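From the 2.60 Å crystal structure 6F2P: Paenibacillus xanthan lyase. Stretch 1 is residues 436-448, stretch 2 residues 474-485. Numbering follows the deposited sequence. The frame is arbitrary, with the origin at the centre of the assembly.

Stretch 1 (436-448) PGTTVLQNTTQTA
Stretch 2 474-485: HTVGKSLTAKKS

The two stretches run antiparallel yet share no backbone-to-backbone hydrogen bond; each direct polar link between them uses at least one side chain, and two waters bridge where the main chains stand apart. The register pairs Thr439 with Ala482 (CA to CA 7.6 Å), Leu441 with Leu480 (7.4 Å) and Gln446 with Val476 (6.4 Å), too wide for ordinary sheet pairing.

At one end, Lys484 (phi/psi -114/131) folds its side chain through chi angles m, t, p, p, so that its NZ donates to Gly437 O at 2.7 Å and to Thr439 OG1 at 2.6 Å. Thr439 (-110/120, chi1 m) points toward the opposing stretch. Gly437 adopts phi/psi 86/-25, where a CB would jam against the preceding carbonyl oxygen.

Apolar packing fills the middle. Strand 439-441 alternates: Thr439 and Leu441 point toward stretch 2, and Val440 away. Leu441 (-80/131; m, t) meets Leu480 (-44/131; t, p), with Leu441 CG 4.0 Å from Leu480 CD2, while Leu441 CD1 lies 3.6 Å from Lys478 CD, the aliphatic part of a lysine with rotamers m, m, t, t. Beyond the strand, Thr444 OG1 (chi1 p) donates to Leu441 O at 2.7 Å.

At the other end, a type II turn spans Thr475 to Lys478, with Val476 at -74/138 and Gly477 at 78/2; Lys478 N donates to Thr475 O at 3.2 Å. Extended Gln446 (-147/133; chi1 and chi2 t, chi3 -162°) brings OE1 to Val476 N, which donates at 2.9 Å and a nearly linear 169°. Thr447 CB packs 3.6 Å from Val476 CG2.

Water 1 donates to Thr439 O and accepts from Thr475 OG1, both at 2.8 Å; water 2 accepts from Thr447 N at 2.6 Å and donates to Val476 O at 2.8 Å.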

# COMPACT_ATOMS: atom_id res chain seq x y z
N PRO A 436 -0.18 -12.49 -18.00
CA PRO A 436 1.20 -12.60 -17.50
C PRO A 436 1.34 -12.38 -16.00
O PRO A 436 0.68 -11.51 -15.42
CB PRO A 436 1.94 -11.49 -18.25
CG PRO A 436 1.12 -11.26 -19.49
CD PRO A 436 -0.30 -11.51 -19.09
N GLY A 437 2.19 -13.18 -15.37
CA GLY A 437 2.52 -13.00 -13.97
C GLY A 437 1.56 -13.68 -13.02
O GLY A 437 1.92 -14.00 -11.89
N THR A 438 0.33 -13.90 -13.48
CA THR A 438 -0.73 -14.42 -12.62
C THR A 438 -0.54 -15.88 -12.26
O THR A 438 0.04 -16.65 -13.03
CB THR A 438 -2.11 -14.27 -13.30
OG1 THR A 438 -2.07 -14.90 -14.59
CG2 THR A 438 -2.46 -12.81 -13.47
N THR A 439 -1.06 -16.27 -11.09
CA THR A 439 -1.22 -17.68 -10.75
C THR A 439 -2.70 -17.99 -10.74
O THR A 439 -3.44 -17.39 -9.97
CB THR A 439 -0.63 -17.99 -9.37
OG1 THR A 439 0.79 -17.81 -9.41
CG2 THR A 439 -0.95 -19.40 -8.95
N VAL A 440 -3.15 -18.93 -11.58
CA VAL A 440 -4.58 -19.21 -11.73
C VAL A 440 -4.96 -20.69 -11.84
O VAL A 440 -4.11 -21.55 -12.10
CB VAL A 440 -5.14 -18.54 -13.01
CG1 VAL A 440 -5.01 -17.02 -12.95
CG2 VAL A 440 -4.44 -19.10 -14.24
N LEU A 441 -6.25 -20.98 -11.65
CA LEU A 441 -6.81 -22.28 -12.01
C LEU A 441 -7.06 -22.26 -13.50
O LEU A 441 -7.66 -21.31 -14.02
CB LEU A 441 -8.14 -22.52 -11.30
CG LEU A 441 -8.10 -22.61 -9.78
CD1 LEU A 441 -9.51 -22.72 -9.23
CD2 LEU A 441 -7.22 -23.79 -9.33
N GLN A 442 -6.60 -23.29 -14.20
CA GLN A 442 -6.61 -23.28 -15.66
C GLN A 442 -8.00 -23.11 -16.26
O GLN A 442 -8.94 -23.84 -15.91
CB GLN A 442 -5.96 -24.54 -16.22
CG GLN A 442 -6.14 -24.70 -17.71
CD GLN A 442 -5.37 -25.88 -18.26
OE1 GLN A 442 -5.11 -26.85 -17.55
NE2 GLN A 442 -5.00 -25.81 -19.54
N ASN A 443 -8.11 -22.14 -17.17
CA ASN A 443 -9.34 -21.87 -17.92
C ASN A 443 -10.56 -21.67 -17.02
O ASN A 443 -11.60 -22.30 -17.21
CB ASN A 443 -9.60 -22.98 -18.93
CG ASN A 443 -10.65 -22.61 -19.96
OD1 ASN A 443 -10.40 -21.84 -20.88
ND2 ASN A 443 -11.84 -23.18 -19.81
N THR A 444 -10.42 -20.80 -16.03
CA THR A 444 -11.50 -20.56 -15.09
C THR A 444 -11.79 -19.07 -15.01
O THR A 444 -11.03 -18.25 -15.52
CB THR A 444 -11.15 -21.07 -13.67
OG1 THR A 444 -10.02 -20.36 -13.16
CG2 THR A 444 -10.85 -22.56 -13.72
N THR A 445 -12.91 -18.73 -14.37
CA THR A 445 -13.28 -17.34 -14.21
C THR A 445 -13.20 -16.99 -12.73
O THR A 445 -12.93 -17.84 -11.89
CB THR A 445 -14.70 -17.05 -14.73
OG1 THR A 445 -15.66 -17.78 -13.94
CG2 THR A 445 -14.83 -17.45 -16.20
N GLN A 446 -13.46 -15.72 -12.42
CA GLN A 446 -13.46 -15.29 -11.04
C GLN A 446 -14.49 -14.20 -10.86
O GLN A 446 -14.56 -13.26 -11.67
CB GLN A 446 -12.06 -14.79 -10.61
CG GLN A 446 -12.03 -14.25 -9.18
CD GLN A 446 -10.67 -13.72 -8.74
OE1 GLN A 446 -10.41 -13.57 -7.55
NE2 GLN A 446 -9.80 -13.43 -9.71
N THR A 447 -15.28 -14.34 -9.81
CA THR A 447 -16.28 -13.35 -9.43
C THR A 447 -15.70 -11.93 -9.43
O THR A 447 -14.66 -11.67 -8.82
CB THR A 447 -16.83 -13.69 -8.05
OG1 THR A 447 -17.44 -14.99 -8.10
CG2 THR A 447 -17.86 -12.66 -7.59
N ALA A 448 -16.38 -11.03 -10.12
CA ALA A 448 -15.95 -9.64 -10.23
C ALA A 448 -16.26 -8.82 -8.98
O ALA A 448 -17.03 -9.24 -8.12
CB ALA A 448 -16.60 -9.00 -11.43
N HIS A 474 -5.51 -15.19 -2.91
CA HIS A 474 -6.56 -16.15 -2.64
C HIS A 474 -7.73 -15.85 -3.57
O HIS A 474 -8.55 -14.98 -3.26
CB HIS A 474 -7.03 -16.09 -1.20
CG HIS A 474 -8.09 -17.10 -0.88
ND1 HIS A 474 -8.91 -17.00 0.22
CD2 HIS A 474 -8.45 -18.24 -1.52
CE1 HIS A 474 -9.74 -18.04 0.24
NE2 HIS A 474 -9.48 -18.80 -0.81
N THR A 475 -7.77 -16.55 -4.70
CA THR A 475 -8.81 -16.37 -5.70
C THR A 475 -10.19 -16.41 -5.06
O THR A 475 -10.48 -17.31 -4.27
CB THR A 475 -8.71 -17.47 -6.78
OG1 THR A 475 -7.35 -17.60 -7.21
CG2 THR A 475 -9.58 -17.12 -7.98
N VAL A 476 -11.04 -15.43 -5.37
CA VAL A 476 -12.35 -15.42 -4.73
C VAL A 476 -13.23 -16.50 -5.34
O VAL A 476 -13.21 -16.73 -6.55
CB VAL A 476 -13.04 -14.02 -4.73
CG1 VAL A 476 -12.00 -12.91 -4.67
CG2 VAL A 476 -13.91 -13.85 -5.92
N GLY A 477 -13.97 -17.21 -4.48
CA GLY A 477 -14.78 -18.33 -4.94
C GLY A 477 -13.98 -19.60 -5.20
O GLY A 477 -14.53 -20.61 -5.61
N LYS A 478 -12.68 -19.54 -4.94
CA LYS A 478 -11.83 -20.71 -5.12
C LYS A 478 -11.05 -21.01 -3.85
O LYS A 478 -10.98 -20.18 -2.94
CB LYS A 478 -10.88 -20.50 -6.30
CG LYS A 478 -11.56 -20.08 -7.61
CD LYS A 478 -12.55 -21.12 -8.10
CE LYS A 478 -12.96 -20.82 -9.54
NZ LYS A 478 -14.08 -21.71 -10.01
N SER A 479 -10.46 -22.20 -3.77
CA SER A 479 -9.62 -22.52 -2.63
C SER A 479 -8.21 -22.02 -2.93
O SER A 479 -7.43 -21.76 -2.00
CB SER A 479 -9.59 -24.02 -2.36
OG SER A 479 -8.97 -24.72 -3.42
N LEU A 480 -7.91 -21.88 -4.22
CA LEU A 480 -6.58 -21.52 -4.70
C LEU A 480 -5.98 -20.40 -3.88
O LEU A 480 -6.63 -19.39 -3.61
CB LEU A 480 -6.60 -21.12 -6.18
CG LEU A 480 -5.23 -20.67 -6.71
CD1 LEU A 480 -4.18 -21.76 -6.53
CD2 LEU A 480 -5.27 -20.23 -8.17
N THR A 481 -4.74 -20.61 -3.46
CA THR A 481 -4.02 -19.60 -2.70
C THR A 481 -2.54 -19.70 -3.02
O THR A 481 -2.05 -20.77 -3.41
CB THR A 481 -4.28 -19.76 -1.20
OG1 THR A 481 -3.90 -18.56 -0.51
CG2 THR A 481 -3.53 -20.96 -0.65
N ALA A 482 -1.82 -18.59 -2.90
CA ALA A 482 -0.40 -18.59 -3.23
C ALA A 482 0.32 -17.39 -2.64
O ALA A 482 -0.29 -16.35 -2.37
CB ALA A 482 -0.23 -18.60 -4.73
N LYS A 483 1.63 -17.54 -2.44
CA LYS A 483 2.47 -16.42 -2.05
C LYS A 483 3.42 -16.05 -3.19
O LYS A 483 4.36 -16.79 -3.53
CB LYS A 483 3.22 -16.71 -0.75
CG LYS A 483 2.31 -16.63 0.46
CD LYS A 483 2.81 -17.48 1.62
CE LYS A 483 1.85 -17.36 2.80
NZ LYS A 483 2.33 -18.07 4.01
N LYS A 484 3.14 -14.90 -3.79
CA LYS A 484 3.86 -14.44 -4.96
C LYS A 484 4.64 -13.18 -4.59
O LYS A 484 4.09 -12.24 -4.00
CB LYS A 484 2.88 -14.13 -6.10
CG LYS A 484 1.94 -15.28 -6.40
CD LYS A 484 0.72 -14.83 -7.22
CE LYS A 484 1.12 -14.27 -8.59
NZ LYS A 484 1.66 -15.31 -9.51
N SER A 485 5.93 -13.17 -4.93
CA SER A 485 6.78 -12.04 -4.61
C SER A 485 7.52 -11.54 -5.84
O SER A 485 7.87 -12.32 -6.72
CB SER A 485 7.77 -12.41 -3.50
OG SER A 485 7.11 -12.67 -2.27
O HOH W 1 -6.12 -16.74 -9.60
O HOH W 2 -15.06 -16.60 -8.62